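Local coordinates for protein 1A (Cricket paralysis virus, PDB 6C3R), which suppresses insect antiviral RNA silencing by inactivating host AGO2 and recruiting a cellular ubiquitin ligase complex that promotes its degradation, at residues S109-F112 / F113-L117; L65-L68 / T69-V72; S128-E131 / C132-F135; I56-E59 / E60-R63; Y75-E78 / E79-G82. One frame throughout, in Å; residues are numbered along the deposited sequence.

In the fold
All five contacts are local, and none encloses or crosses another. From the N terminus, contact 4 and then contact 2 lie on helix 53-70, the first in its opening half and the second at its C-terminal end. Contact 5 opens helix 77-90, directly after the loop that leaves contact 2, and the Trp80 indole returns to Ile66 O. Contact 1 spans the short helix 110-114 that follows strand 104-108. It ties to contact 2 through Ser109 and Ser70 and to contact 5 through Phe112, His116, Phe77 and Trp80. Contact 3, in helix 129-136, touches contact 5 where Lys81 CE packs on the backbone O of Phe135.

Contact 1 (S109-F112 / F113-L117); sequences SPRF and FMDHL
Phe112 and His116 pair their rings one turn apart at the end of the short, N-capped helix 110-114. The imidazole lies over one face of the phenyl ring, its ND1 above the centre, with the planes 34° apart. The imidazole is also tied to the backbone: His116 ND1 donates to Phe112 O at 2.7 Å, in the plane of both the imidazole and the carbonyl. With CG anti to the backbone N (chi1 -174°), the Phe112 ring is carried alongside the carbonyl that the histidine grips. Phe77 stacks on His116 and Trp80 meets Phe112, which joins the pair to an aromatic cluster with the first turn of helix 77-90.

On another side of the helix, Arg111 bends at chi2 and chi3 and crosses Asp115 at about a right angle. Its NH1 also pairs with Glu5 of helix 2-16, so the guanidinium is shared between two acids. The Met114 methyl CE lies 3.6 Å from Arg111 NH1. At the Asp115 end, Arg111 NH2 reaches OD1 at 3.1 Å, with OD1 in the guanidinium plane but the nitrogen above the carboxylate plane.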
loop_
_atom_site.group_PDB
_atom_site.type_symbol
_atom_site.label_atom_id
_atom_site.label_comp_id
_atom_site.label_asym_id
_atom_site.label_seq_id
_atom_site.Cartn_x
_atom_site.Cartn_y
_atom_site.Cartn_z
ATOM N N SER A 109 17.423 -15.153 10.610
ATOM C CA SER A 109 18.464 -15.537 11.568
ATOM C C SER A 109 19.891 -15.495 10.928
ATOM O O SER A 109 20.028 -15.512 9.690
ATOM C CB SER A 109 18.182 -16.923 12.162
ATOM O OG SER A 109 18.573 -17.972 11.290
ATOM N N PRO A 110 20.955 -15.445 11.767
ATOM C CA PRO A 110 22.332 -15.484 11.286
ATOM C C PRO A 110 22.766 -16.772 10.609
ATOM O O PRO A 110 23.560 -16.745 9.679
ATOM C CB PRO A 110 23.139 -15.300 12.565
ATOM C CG PRO A 110 22.243 -14.569 13.479
ATOM C CD PRO A 110 20.912 -15.177 13.214
ATOM N N ARG A 111 22.284 -17.902 11.079
ATOM C CA ARG A 111 22.645 -19.172 10.469
ATOM C C ARG A 111 22.134 -19.176 9.018
ATOM O O ARG A 111 22.844 -19.560 8.092
ATOM C CB ARG A 111 22.070 -20.318 11.301
ATOM C CG ARG A 111 22.405 -21.731 10.849
ATOM C CD ARG A 111 23.854 -22.170 11.075
ATOM N NE ARG A 111 24.670 -21.836 9.892
ATOM C CZ ARG A 111 25.818 -21.153 9.855
ATOM N NH1 ARG A 111 26.422 -20.704 10.945
ATOM N NH2 ARG A 111 26.382 -20.931 8.672
ATOM N N PHE A 112 20.918 -18.692 8.827
ATOM C CA PHE A 112 20.282 -18.686 7.525
ATOM C C PHE A 112 20.950 -17.730 6.541
ATOM O O PHE A 112 21.144 -18.071 5.361
ATOM C CB PHE A 112 18.818 -18.299 7.700
ATOM C CG PHE A 112 18.023 -18.397 6.449
ATOM C CD1 PHE A 112 17.973 -17.330 5.558
ATOM C CD2 PHE A 112 17.318 -19.557 6.159
ATOM C CE1 PHE A 112 17.236 -17.418 4.398
ATOM C CE2 PHE A 112 16.581 -19.647 4.999
ATOM C CZ PHE A 112 16.543 -18.577 4.118
ATOM N N PHE A 113 21.262 -16.527 7.034
ATOM C CA PHE A 113 22.024 -15.534 6.276
ATOM C C PHE A 113 23.351 -16.079 5.781
ATOM O O PHE A 113 23.707 -15.880 4.635
ATOM C CB PHE A 113 22.265 -14.283 7.112
ATOM C CG PHE A 113 23.252 -13.326 6.494
ATOM C CD1 PHE A 113 22.952 -12.673 5.302
ATOM C CD2 PHE A 113 24.492 -13.084 7.092
ATOM C CE1 PHE A 113 23.860 -11.785 4.731
ATOM C CE2 PHE A 113 25.396 -12.188 6.527
ATOM C CZ PHE A 113 25.082 -11.542 5.346
ATOM N N MET A 114 24.047 -16.805 6.646
ATOM C CA MET A 114 25.353 -17.337 6.323
ATOM C C MET A 114 25.339 -18.660 5.587
ATOM O O MET A 114 26.344 -19.022 4.998
ATOM C CB MET A 114 26.188 -17.422 7.588
ATOM C CG MET A 114 26.441 -16.041 8.170
ATOM S SD MET A 114 27.663 -16.007 9.478
ATOM C CE MET A 114 26.949 -17.143 10.672
ATOM N N ASP A 115 24.218 -19.375 5.571
ATOM C CA ASP A 115 24.041 -20.446 4.570
ATOM C C ASP A 115 23.663 -19.937 3.177
ATOM O O ASP A 115 23.612 -20.732 2.249
ATOM C CB ASP A 115 23.021 -21.487 5.040
ATOM C CG ASP A 115 23.503 -22.271 6.260
ATOM O OD1 ASP A 115 24.721 -22.312 6.488
ATOM O OD2 ASP A 115 22.675 -22.849 6.998
ATOM N N HIS A 116 23.407 -18.632 3.014
ATOM C CA HIS A 116 22.879 -18.082 1.758
ATOM C C HIS A 116 23.505 -16.731 1.376
ATOM O O HIS A 116 22.843 -15.871 0.807
ATOM C CB HIS A 116 21.348 -17.968 1.830
ATOM C CG HIS A 116 20.650 -19.271 2.071
ATOM N ND1 HIS A 116 20.291 -19.707 3.330
ATOM C CD2 HIS A 116 20.254 -20.240 1.215
ATOM C CE1 HIS A 116 19.695 -20.880 3.235
ATOM N NE2 HIS A 116 19.647 -21.218 1.960
ATOM N N LEU A 117 24.806 -16.591 1.612
ATOM C CA LEU A 117 25.519 -15.338 1.338
ATOM C C LEU A 117 25.399 -14.857 -0.111
ATOM O O LEU A 117 25.099 -13.701 -0.375
ATOM C CB LEU A 117 26.997 -15.497 1.702
ATOM C CG LEU A 117 27.280 -15.716 3.191
ATOM C CD1 LEU A 117 28.696 -16.213 3.368
ATOM C CD2 LEU A 117 27.059 -14.450 4.004
#

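Contact 2 (L65-L68 / T69-V72); sequences LIFL and TSDV
A chi1 of 58° sets Thr69 OG1 between its own backbone N and carbonyl carbon and turns the hydroxyl back on the preceding turn, where it donates to Leu65 O at 2.6 Å. Ser70 makes a similar turn, with chi1 at 88°, and its OG gives its proton to Phe67 O, also at 2.6 Å. The two hydroxyls thus fold onto carbonyls four and three residues earlier, at the C-terminal end of helix 53-70.

Leu65 O holds two donors, since Thr69 N also reaches it, at 2.9 Å; amide and hydroxyl arrive from opposite faces of the carbonyl plane. Beyond this point the helical bonding becomes loose. Ser70 N makes a weak bond to Ile66 O, and Asp71 N divides itself between a weak bond to Phe67 O and one to Leu68 O at 3.2 Å, the latter met from well above the carbonyl plane.

Phe67 and Asp71 run side by side in the same direction, ring and carboxylate planes 25° apart, with Phe67 CZ 3.7 Å from Asp71 OD1. Ser109 packs against both, and its backbone N donates to Ser70 OG, linking the helix end to the residue that follows strand 104-108.

Ser70 OG gives Phe67 O a second donor beside the weak bond from Asp71 N, while Thr69 OG1 doubles an already good bond at Leu65 O. Ser70 OG therefore acts as donor to its own helix and acceptor from the residue after the strand.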
loop_
_atom_site.group_PDB
_atom_site.type_symbol
_atom_site.label_atom_id
_atom_site.label_comp_id
_atom_site.label_asym_id
_atom_site.label_seq_id
_atom_site.Cartn_x
_atom_site.Cartn_y
_atom_site.Cartn_z
ATOM N N LEU A 65 6.734 -15.267 9.735
ATOM C CA LEU A 65 6.989 -16.551 9.113
ATOM C C LEU A 65 8.324 -16.582 8.431
ATOM O O LEU A 65 8.991 -17.611 8.475
ATOM C CB LEU A 65 5.898 -16.886 8.080
ATOM C CG LEU A 65 4.542 -17.246 8.681
ATOM C CD1 LEU A 65 3.448 -17.147 7.623
ATOM C CD2 LEU A 65 4.586 -18.635 9.301
ATOM N N ILE A 66 8.695 -15.474 7.787
ATOM C CA ILE A 66 9.956 -15.395 7.093
ATOM C C ILE A 66 11.084 -15.527 8.099
ATOM O O ILE A 66 12.111 -16.109 7.793
ATOM C CB ILE A 66 10.078 -14.086 6.255
ATOM C CG1 ILE A 66 9.177 -14.177 5.015
ATOM C CG2 ILE A 66 11.525 -13.779 5.821
ATOM C CD1 ILE A 66 8.746 -12.830 4.454
ATOM N N PHE A 67 10.892 -15.014 9.311
ATOM C CA PHE A 67 11.902 -15.208 10.326
ATOM C C PHE A 67 11.867 -16.606 10.906
ATOM O O PHE A 67 12.910 -17.278 10.997
ATOM C CB PHE A 67 11.796 -14.237 11.477
ATOM C CG PHE A 67 12.832 -14.516 12.524
ATOM C CD1 PHE A 67 14.146 -14.106 12.324
ATOM C CD2 PHE A 67 12.528 -15.282 13.649
ATOM C CE1 PHE A 67 15.127 -14.395 13.259
ATOM C CE2 PHE A 67 13.504 -15.584 14.585
ATOM C CZ PHE A 67 14.806 -15.132 14.393
ATOM N N LEU A 68 10.693 -17.025 11.366
ATOM C CA LEU A 68 10.601 -18.304 12.056
ATOM C C LEU A 68 11.052 -19.457 11.158
ATOM O O LEU A 68 11.727 -20.354 11.616
ATOM C CB LEU A 68 9.189 -18.561 12.536
ATOM C CG LEU A 68 8.624 -17.684 13.646
ATOM C CD1 LEU A 68 7.176 -18.087 13.834
ATOM C CD2 LEU A 68 9.369 -17.815 14.945
ATOM N N THR A 69 10.701 -19.415 9.879
ATOM C CA THR A 69 11.132 -20.453 8.944
ATOM C C THR A 69 12.639 -20.381 8.665
ATOM O O THR A 69 13.241 -21.407 8.356
ATOM C CB THR A 69 10.371 -20.404 7.600
ATOM O OG1 THR A 69 10.540 -19.122 7.001
ATOM C CG2 THR A 69 8.886 -20.702 7.788
ATOM N N SER A 70 13.222 -19.187 8.752
ATOM C CA SER A 70 14.672 -19.014 8.673
ATOM C C SER A 70 15.439 -19.506 9.911
ATOM O O SER A 70 16.611 -19.853 9.817
ATOM C CB SER A 70 15.030 -17.552 8.441
ATOM O OG SER A 70 15.140 -16.878 9.664
ATOM N N ASP A 71 14.775 -19.526 11.060
ATOM C CA ASP A 71 15.396 -19.841 12.355
ATOM C C ASP A 71 15.437 -21.344 12.684
ATOM O O ASP A 71 15.558 -21.727 13.854
ATOM C CB ASP A 71 14.615 -19.093 13.451
ATOM C CG ASP A 71 15.408 -18.916 14.727
ATOM O OD1 ASP A 71 16.547 -18.392 14.645
ATOM O OD2 ASP A 71 14.890 -19.280 15.816
ATOM N N VAL A 72 15.336 -22.187 11.656
ATOM C CA VAL A 72 15.462 -23.638 11.779
ATOM C C VAL A 72 16.281 -24.175 10.628
ATOM O O VAL A 72 16.349 -23.556 9.556
ATOM C CB VAL A 72 14.103 -24.364 11.762
ATOM C CG1 VAL A 72 13.252 -23.924 12.940
ATOM C CG2 VAL A 72 13.367 -24.156 10.435
#

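Contact 3 (S128-E131 / C132-F135); sequences SNDE and CRAF
Cys132 and Glu131 bury the most surface in this contact. Cys132 CB sits 3.2 Å from Ser128 O and nearly as close to Asn129 O, while SG, anti to its backbone N (chi1 -174°), is directed past that turn into the protein. There the side chain packs on Trp85 and Val88 of helix 77-90 and on Val126. The Glu131 chain runs out extended and touches Gln122 of helix 117-123. Its carboxylate is engaged just before the helix, where OE1 accepts from Ser127 N.

Together these residues form the first turns of helix 129-136, with Ser128 as N-cap. Ser128 OG accepts from Glu131 N at 2.9 Å in a nearly straight bond, and since Glu131 OE1 takes the amide of Ser127, side chains satisfy backbone N-H groups on both sides of the cap residue. Regular helical bonds follow: Cys132 N to Ser128 O, Arg133 N to Asn129 O at 2.9 Å, and Phe135 N to Glu131 O at 2.8 Å. The one from Ala134 N to Asp130 O is weak.

Arg133, a residue involved in the inhibition of host stress granule formation, lies on the flank of the helix and packs against Trp85. It runs beside Asp130 in the same direction, bending at chi3, and its NH2 forms a salt bridge to Asp130 OD1 at 3.2 Å. The guanidinium and carboxylate planes are 88° apart, and only NH2 comes near the carboxylate, at OD1.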
loop_
_atom_site.group_PDB
_atom_site.type_symbol
_atom_site.label_atom_id
_atom_site.label_comp_id
_atom_site.label_asym_id
_atom_site.label_seq_id
_atom_site.Cartn_x
_atom_site.Cartn_y
_atom_site.Cartn_z
ATOM N N SER A 128 14.086 -3.994 -10.302
ATOM C CA SER A 128 12.729 -3.849 -10.802
ATOM C C SER A 128 11.782 -4.874 -10.194
ATOM O O SER A 128 12.220 -5.841 -9.580
ATOM C CB SER A 128 12.726 -3.985 -12.324
ATOM O OG SER A 128 12.899 -5.326 -12.729
ATOM N N ASN A 129 10.483 -4.647 -10.373
ATOM C CA ASN A 129 9.464 -5.663 -10.083
ATOM C C ASN A 129 9.689 -6.938 -10.899
ATOM O O ASN A 129 9.599 -8.051 -10.390
ATOM C CB ASN A 129 8.050 -5.128 -10.391
ATOM C CG ASN A 129 7.656 -3.939 -9.522
ATOM O OD1 ASN A 129 8.272 -3.680 -8.488
ATOM N ND2 ASN A 129 6.618 -3.206 -9.942
ATOM N N ASP A 130 9.990 -6.754 -12.174
ATOM C CA ASP A 130 10.103 -7.867 -13.105
ATOM C C ASP A 130 11.288 -8.761 -12.783
ATOM O O ASP A 130 11.170 -9.992 -12.838
ATOM C CB ASP A 130 10.190 -7.336 -14.528
ATOM C CG ASP A 130 8.981 -6.510 -14.898
ATOM O OD1 ASP A 130 7.943 -7.133 -15.190
ATOM O OD2 ASP A 130 9.054 -5.254 -14.854
ATOM N N GLU A 131 12.415 -8.139 -12.429
ATOM C CA GLU A 131 13.588 -8.880 -11.952
ATOM C C GLU A 131 13.317 -9.603 -10.636
ATOM O O GLU A 131 13.700 -10.759 -10.464
ATOM C CB GLU A 131 14.785 -7.950 -11.750
ATOM C CG GLU A 131 16.082 -8.701 -11.440
ATOM C CD GLU A 131 17.223 -7.785 -11.083
ATOM O OE1 GLU A 131 17.080 -6.552 -11.226
ATOM O OE2 GLU A 131 18.264 -8.311 -10.631
ATOM N N CYS A 132 12.698 -8.880 -9.711
ATOM C CA CYS A 132 12.258 -9.423 -8.434
ATOM C C CYS A 132 11.377 -10.664 -8.546
ATOM O O CYS A 132 11.573 -11.629 -7.823
ATOM C CB CYS A 132 11.497 -8.356 -7.663
ATOM S SG CYS A 132 11.094 -8.916 -6.015
ATOM N N ARG A 133 10.403 -10.634 -9.445
ATOM C CA ARG A 133 9.540 -11.791 -9.672
ATOM C C ARG A 133 10.338 -12.999 -10.164
ATOM O O ARG A 133 10.074 -14.127 -9.745
ATOM C CB ARG A 133 8.399 -11.443 -10.642
ATOM C CG ARG A 133 7.490 -12.621 -10.995
ATOM C CD ARG A 133 6.126 -12.195 -11.546
ATOM N NE ARG A 133 6.218 -11.279 -12.697
ATOM C CZ ARG A 133 5.939 -9.963 -12.691
ATOM N NH1 ARG A 133 5.526 -9.322 -11.590
ATOM N NH2 ARG A 133 6.072 -9.265 -13.817
ATOM N N ALA A 134 11.312 -12.760 -11.033
ATOM C CA ALA A 134 12.131 -13.839 -11.577
ATOM C C ALA A 134 13.061 -14.416 -10.518
ATOM O O ALA A 134 13.193 -15.639 -10.374
ATOM C CB ALA A 134 12.928 -13.336 -12.770
ATOM N N PHE A 135 13.689 -13.512 -9.773
ATOM C CA PHE A 135 14.559 -13.857 -8.654
ATOM C C PHE A 135 13.885 -14.715 -7.593
ATOM O O PHE A 135 14.479 -15.686 -7.124
ATOM C CB PHE A 135 15.105 -12.588 -8.000
ATOM C CG PHE A 135 16.121 -12.849 -6.917
ATOM C CD1 PHE A 135 17.313 -13.505 -7.208
ATOM C CD2 PHE A 135 15.899 -12.418 -5.619
ATOM C CE1 PHE A 135 18.246 -13.738 -6.224
ATOM C CE2 PHE A 135 16.831 -12.646 -4.630
ATOM C CZ PHE A 135 18.013 -13.306 -4.932
#

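Contact 4 (I56-E59 / E60-R63); sequences IKRE and EELR
Four successive backbone bonds, Glu60 N to Ile56 O through Arg63 N to Glu59 O, all of 3.0 to 3.1 Å, make this two regular alpha-helical turns of helix 53-70. Around them the charged side chains pair at spacings of three and four residues. Lys57, with CG beside its backbone N and bends at chi2 and chi3, curls round so that NZ reaches Glu60 OE1 at 2.9 Å, on the syn lone pair. Ser41 adds to this pair: its backbone O takes a bond from Lys57 NZ and its OG bonds Glu60 OE2, so both carboxylate oxygens of this buried glutamate are engaged.

Arg58 is held from two directions. Glu61 OE2 lies at the guanidinium edge, 3.2 Å from NH1 and only 2° out of the plane, although the guanidinium and carboxylate planes are 71° apart. Over one face sits Leu62, with CD1 3.9 Å above the plane towards the rim. Arg58 NH2 also comes close to a like charge, NH1 of Arg96 of the second subunit. The pair Glu59 and Arg63 is looser, a long salt bridge of 3.9 Å between OE2 and NH2; their firmer partners are Arg55 and Leu105 O.

Arg58, Glu59 and Leu62 lean on helix 77-90 through Lys86, Phe87 and Asn90, Arg63 NE bonds strand 104-108, and Ile56 and Arg63 pack on Cys51 and Phe49 of the second subunit.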
loop_
_atom_site.group_PDB
_atom_site.type_symbol
_atom_site.label_atom_id
_atom_site.label_comp_id
_atom_site.label_asym_id
_atom_site.label_seq_id
_atom_site.Cartn_x
_atom_site.Cartn_y
_atom_site.Cartn_z
ATOM N N ILE A 56 -1.875 -4.479 6.560
ATOM C CA ILE A 56 -0.929 -4.375 7.688
ATOM C C ILE A 56 -0.745 -5.739 8.361
ATOM O O ILE A 56 0.374 -6.201 8.529
ATOM C CB ILE A 56 -1.406 -3.350 8.781
ATOM C CG1 ILE A 56 -1.663 -1.944 8.233
ATOM C CG2 ILE A 56 -0.423 -3.251 9.920
ATOM C CD1 ILE A 56 -0.564 -1.412 7.351
ATOM N N LYS A 57 -1.843 -6.360 8.765
ATOM C CA LYS A 57 -1.783 -7.599 9.545
ATOM C C LYS A 57 -1.131 -8.759 8.784
ATOM O O LYS A 57 -0.290 -9.478 9.323
ATOM C CB LYS A 57 -3.177 -7.979 10.032
ATOM C CG LYS A 57 -3.695 -7.046 11.119
ATOM C CD LYS A 57 -3.058 -7.377 12.463
ATOM C CE LYS A 57 -2.763 -6.135 13.296
ATOM N NZ LYS A 57 -1.866 -6.471 14.442
ATOM N N ARG A 58 -1.509 -8.897 7.523
ATOM C CA ARG A 58 -0.830 -9.781 6.581
ATOM C C ARG A 58 0.697 -9.558 6.486
ATOM O O ARG A 58 1.451 -10.529 6.466
ATOM C CB ARG A 58 -1.481 -9.644 5.208
ATOM C CG ARG A 58 -0.851 -10.459 4.102
ATOM C CD ARG A 58 -1.050 -11.954 4.297
ATOM N NE ARG A 58 -0.871 -12.651 3.017
ATOM C CZ ARG A 58 -0.590 -13.944 2.864
ATOM N NH1 ARG A 58 -0.462 -14.762 3.913
ATOM N NH2 ARG A 58 -0.445 -14.431 1.636
ATOM N N GLU A 59 1.132 -8.303 6.417
ATOM C CA GLU A 59 2.562 -7.969 6.367
ATOM C C GLU A 59 3.313 -8.471 7.623
ATOM O O GLU A 59 4.367 -9.100 7.527
ATOM C CB GLU A 59 2.767 -6.453 6.133
ATOM C CG GLU A 59 4.220 -6.069 5.796
ATOM C CD GLU A 59 4.420 -4.670 5.170
ATOM O OE1 GLU A 59 3.724 -4.302 4.202
ATOM O OE2 GLU A 59 5.313 -3.922 5.619
ATOM N N GLU A 60 2.735 -8.230 8.798
ATOM C CA GLU A 60 3.305 -8.691 10.085
ATOM C C GLU A 60 3.391 -10.218 10.178
ATOM O O GLU A 60 4.349 -10.759 10.691
ATOM C CB GLU A 60 2.454 -8.183 11.254
ATOM C CG GLU A 60 2.383 -6.667 11.392
ATOM C CD GLU A 60 1.256 -6.175 12.319
ATOM O OE1 GLU A 60 0.648 -7.003 13.075
ATOM O OE2 GLU A 60 0.991 -4.934 12.294
ATOM N N GLU A 61 2.343 -10.884 9.707
ATOM C CA GLU A 61 2.237 -12.345 9.701
ATOM C C GLU A 61 3.368 -12.966 8.867
ATOM O O GLU A 61 4.047 -13.917 9.303
ATOM C CB GLU A 61 0.860 -12.738 9.152
ATOM C CG GLU A 61 0.539 -14.218 9.229
ATOM C CD GLU A 61 -0.586 -14.654 8.297
ATOM O OE1 GLU A 61 -1.507 -15.373 8.761
ATOM O OE2 GLU A 61 -0.563 -14.302 7.093
ATOM N N LEU A 62 3.578 -12.394 7.687
ATOM C CA LEU A 62 4.599 -12.830 6.762
ATOM C C LEU A 62 6.027 -12.534 7.228
ATOM O O LEU A 62 6.913 -13.373 7.063
ATOM C CB LEU A 62 4.356 -12.192 5.386
ATOM C CG LEU A 62 3.152 -12.696 4.591
ATOM C CD1 LEU A 62 2.918 -11.866 3.354
ATOM C CD2 LEU A 62 3.331 -14.148 4.220
ATOM N N ARG A 63 6.271 -11.347 7.785
ATOM C CA ARG A 63 7.579 -11.062 8.373
ATOM C C ARG A 63 7.904 -12.110 9.443
ATOM O O ARG A 63 9.042 -12.580 9.530
ATOM C CB ARG A 63 7.637 -9.655 8.978
ATOM C CG ARG A 63 8.997 -9.297 9.575
ATOM C CD ARG A 63 8.992 -7.993 10.359
ATOM N NE ARG A 63 8.636 -6.860 9.507
ATOM C CZ ARG A 63 7.489 -6.171 9.527
ATOM N NH1 ARG A 63 6.505 -6.426 10.378
ATOM N NH2 ARG A 63 7.339 -5.174 8.674
#

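Contact 5 (Y75-E78 / E79-G82); sequences YNFE and EWKG
Asn76 and Glu79 meet at the start of helix 77-90, where Asn76 serves as N-cap. Its OD1 takes two backbone N-H groups of the first turn: Glu78 N at 3.1 Å, in the plane of the amide carbonyl, and Glu79 N at 3.2 Å, from above that plane. With CG anti to the backbone N (chi1 -170°), OD1 is brought to these nitrogens, and Glu79 CG packs on Asn76 CG. The next amides find backbone acceptors. Trp80 N goes to Asn76 O at 2.9 Å, Lys81 N to Phe77 O and Gly82 N to Glu78 O.

Among the side chains, Glu78 and Lys81 run the same way, and NZ donates to OE2 at 2.8 Å on the syn side, somewhat out of the carboxylate plane. The same NZ makes a weak bond to Arg137 O. Glu79 turns to Lys138, which bridges to its OE1, while Trp80 NE1 is satisfied by Ile66 O of helix 53-70.

Phe77 and Trp80 lie side by side with planes only 14° apart but slid along each other, so that contact is at Phe77 CE1 and Trp80 CE3, 3.7 Å apart. The Lys81 chain passes the phenyl ring, its CD 3.6 Å from CE2. Tyr75 presents its ring edge to Trp80 N. Trp119 meets both Phe77 and Trp80 edge-to-face.

With the amides of Glu78 and Glu79 capped by Asn76 OD1, and the charges of Glu78, Glu79 and Lys81 paired within the turn or by the C-terminal tail, Phe77 and Trp80 present their rings to the aromatic cluster with Phe112, His116 and Trp119.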
loop_
_atom_site.group_PDB
_atom_site.type_symbol
_atom_site.label_atom_id
_atom_site.label_comp_id
_atom_site.label_asym_id
_atom_site.label_seq_id
_atom_site.Cartn_x
_atom_site.Cartn_y
_atom_site.Cartn_z
ATOM N N TYR A 75 14.589 -25.758 6.212
ATOM C CA TYR A 75 13.320 -25.380 5.647
ATOM C C TYR A 75 13.462 -25.324 4.147
ATOM O O TYR A 75 14.509 -24.992 3.629
ATOM C CB TYR A 75 12.833 -24.032 6.165
ATOM C CG TYR A 75 11.397 -23.748 5.822
ATOM C CD1 TYR A 75 10.364 -24.245 6.607
ATOM C CD2 TYR A 75 11.063 -23.009 4.704
ATOM C CE1 TYR A 75 9.039 -24.004 6.289
ATOM C CE2 TYR A 75 9.744 -22.761 4.374
ATOM C CZ TYR A 75 8.735 -23.263 5.168
ATOM O OH TYR A 75 7.425 -23.018 4.850
ATOM N N ASN A 76 12.386 -25.651 3.457
ATOM C CA ASN A 76 12.360 -25.613 2.017
ATOM C C ASN A 76 12.652 -24.207 1.492
ATOM O O ASN A 76 11.814 -23.301 1.618
ATOM C CB ASN A 76 10.997 -26.115 1.551
ATOM C CG ASN A 76 10.939 -26.337 0.069
ATOM O OD1 ASN A 76 11.367 -25.497 -0.733
ATOM N ND2 ASN A 76 10.409 -27.478 -0.308
ATOM N N PHE A 77 13.827 -24.035 0.888
ATOM C CA PHE A 77 14.294 -22.690 0.494
ATOM C C PHE A 77 13.459 -21.983 -0.584
ATOM O O PHE A 77 13.459 -20.747 -0.655
ATOM C CB PHE A 77 15.762 -22.717 0.075
ATOM C CG PHE A 77 16.357 -21.350 -0.162
ATOM C CD1 PHE A 77 16.579 -20.474 0.900
ATOM C CD2 PHE A 77 16.700 -20.938 -1.441
ATOM C CE1 PHE A 77 17.128 -19.211 0.680
ATOM C CE2 PHE A 77 17.251 -19.679 -1.655
ATOM C CZ PHE A 77 17.472 -18.814 -0.596
ATOM N N GLU A 78 12.743 -22.755 -1.390
ATOM C CA GLU A 78 11.911 -22.203 -2.454
ATOM C C GLU A 78 10.573 -21.771 -1.889
ATOM O O GLU A 78 9.967 -20.777 -2.300
ATOM C CB GLU A 78 11.702 -23.256 -3.551
ATOM C CG GLU A 78 13.005 -23.823 -4.119
ATOM C CD GLU A 78 13.839 -22.776 -4.830
ATOM O OE1 GLU A 78 15.073 -22.841 -4.703
ATOM O OE2 GLU A 78 13.266 -21.881 -5.500
ATOM N N GLU A 79 10.102 -22.534 -0.931
ATOM C CA GLU A 79 8.923 -22.146 -0.178
ATOM C C GLU A 79 9.183 -20.940 0.694
ATOM O O GLU A 79 8.317 -20.125 0.874
ATOM C CB GLU A 79 8.441 -23.318 0.661
ATOM C CG GLU A 79 7.924 -24.454 -0.204
ATOM C CD GLU A 79 6.693 -24.059 -0.990
ATOM O OE1 GLU A 79 6.612 -24.386 -2.192
ATOM O OE2 GLU A 79 5.795 -23.422 -0.407
ATOM N N TRP A 80 10.390 -20.838 1.232
ATOM C CA TRP A 80 10.796 -19.636 1.926
ATOM C C TRP A 80 10.748 -18.441 0.979
ATOM O O TRP A 80 10.220 -17.387 1.347
ATOM C CB TRP A 80 12.191 -19.784 2.495
ATOM C CG TRP A 80 12.645 -18.552 3.249
ATOM C CD1 TRP A 80 12.330 -18.216 4.529
ATOM C CD2 TRP A 80 13.472 -17.500 2.753
ATOM N NE1 TRP A 80 12.917 -17.030 4.863
ATOM C CE2 TRP A 80 13.629 -16.571 3.785
ATOM C CE3 TRP A 80 14.080 -17.250 1.533
ATOM C CZ2 TRP A 80 14.392 -15.405 3.635
ATOM C CZ3 TRP A 80 14.843 -16.093 1.382
ATOM C CH2 TRP A 80 14.995 -15.189 2.429
ATOM N N LYS A 81 11.297 -18.600 -0.218
ATOM C CA LYS A 81 11.288 -17.522 -1.191
ATOM C C LYS A 81 9.908 -17.089 -1.586
ATOM O O LYS A 81 9.678 -15.901 -1.783
ATOM C CB LYS A 81 12.035 -17.907 -2.439
ATOM C CG LYS A 81 13.541 -17.740 -2.305
ATOM C CD LYS A 81 14.274 -18.584 -3.332
ATOM C CE LYS A 81 13.913 -18.232 -4.761
ATOM N NZ LYS A 81 14.346 -19.341 -5.662
ATOM N N GLY A 82 8.992 -18.043 -1.726
ATOM C CA GLY A 82 7.604 -17.713 -2.028
ATOM C C GLY A 82 6.976 -16.838 -0.957
ATOM O O GLY A 82 6.175 -15.977 -1.275
#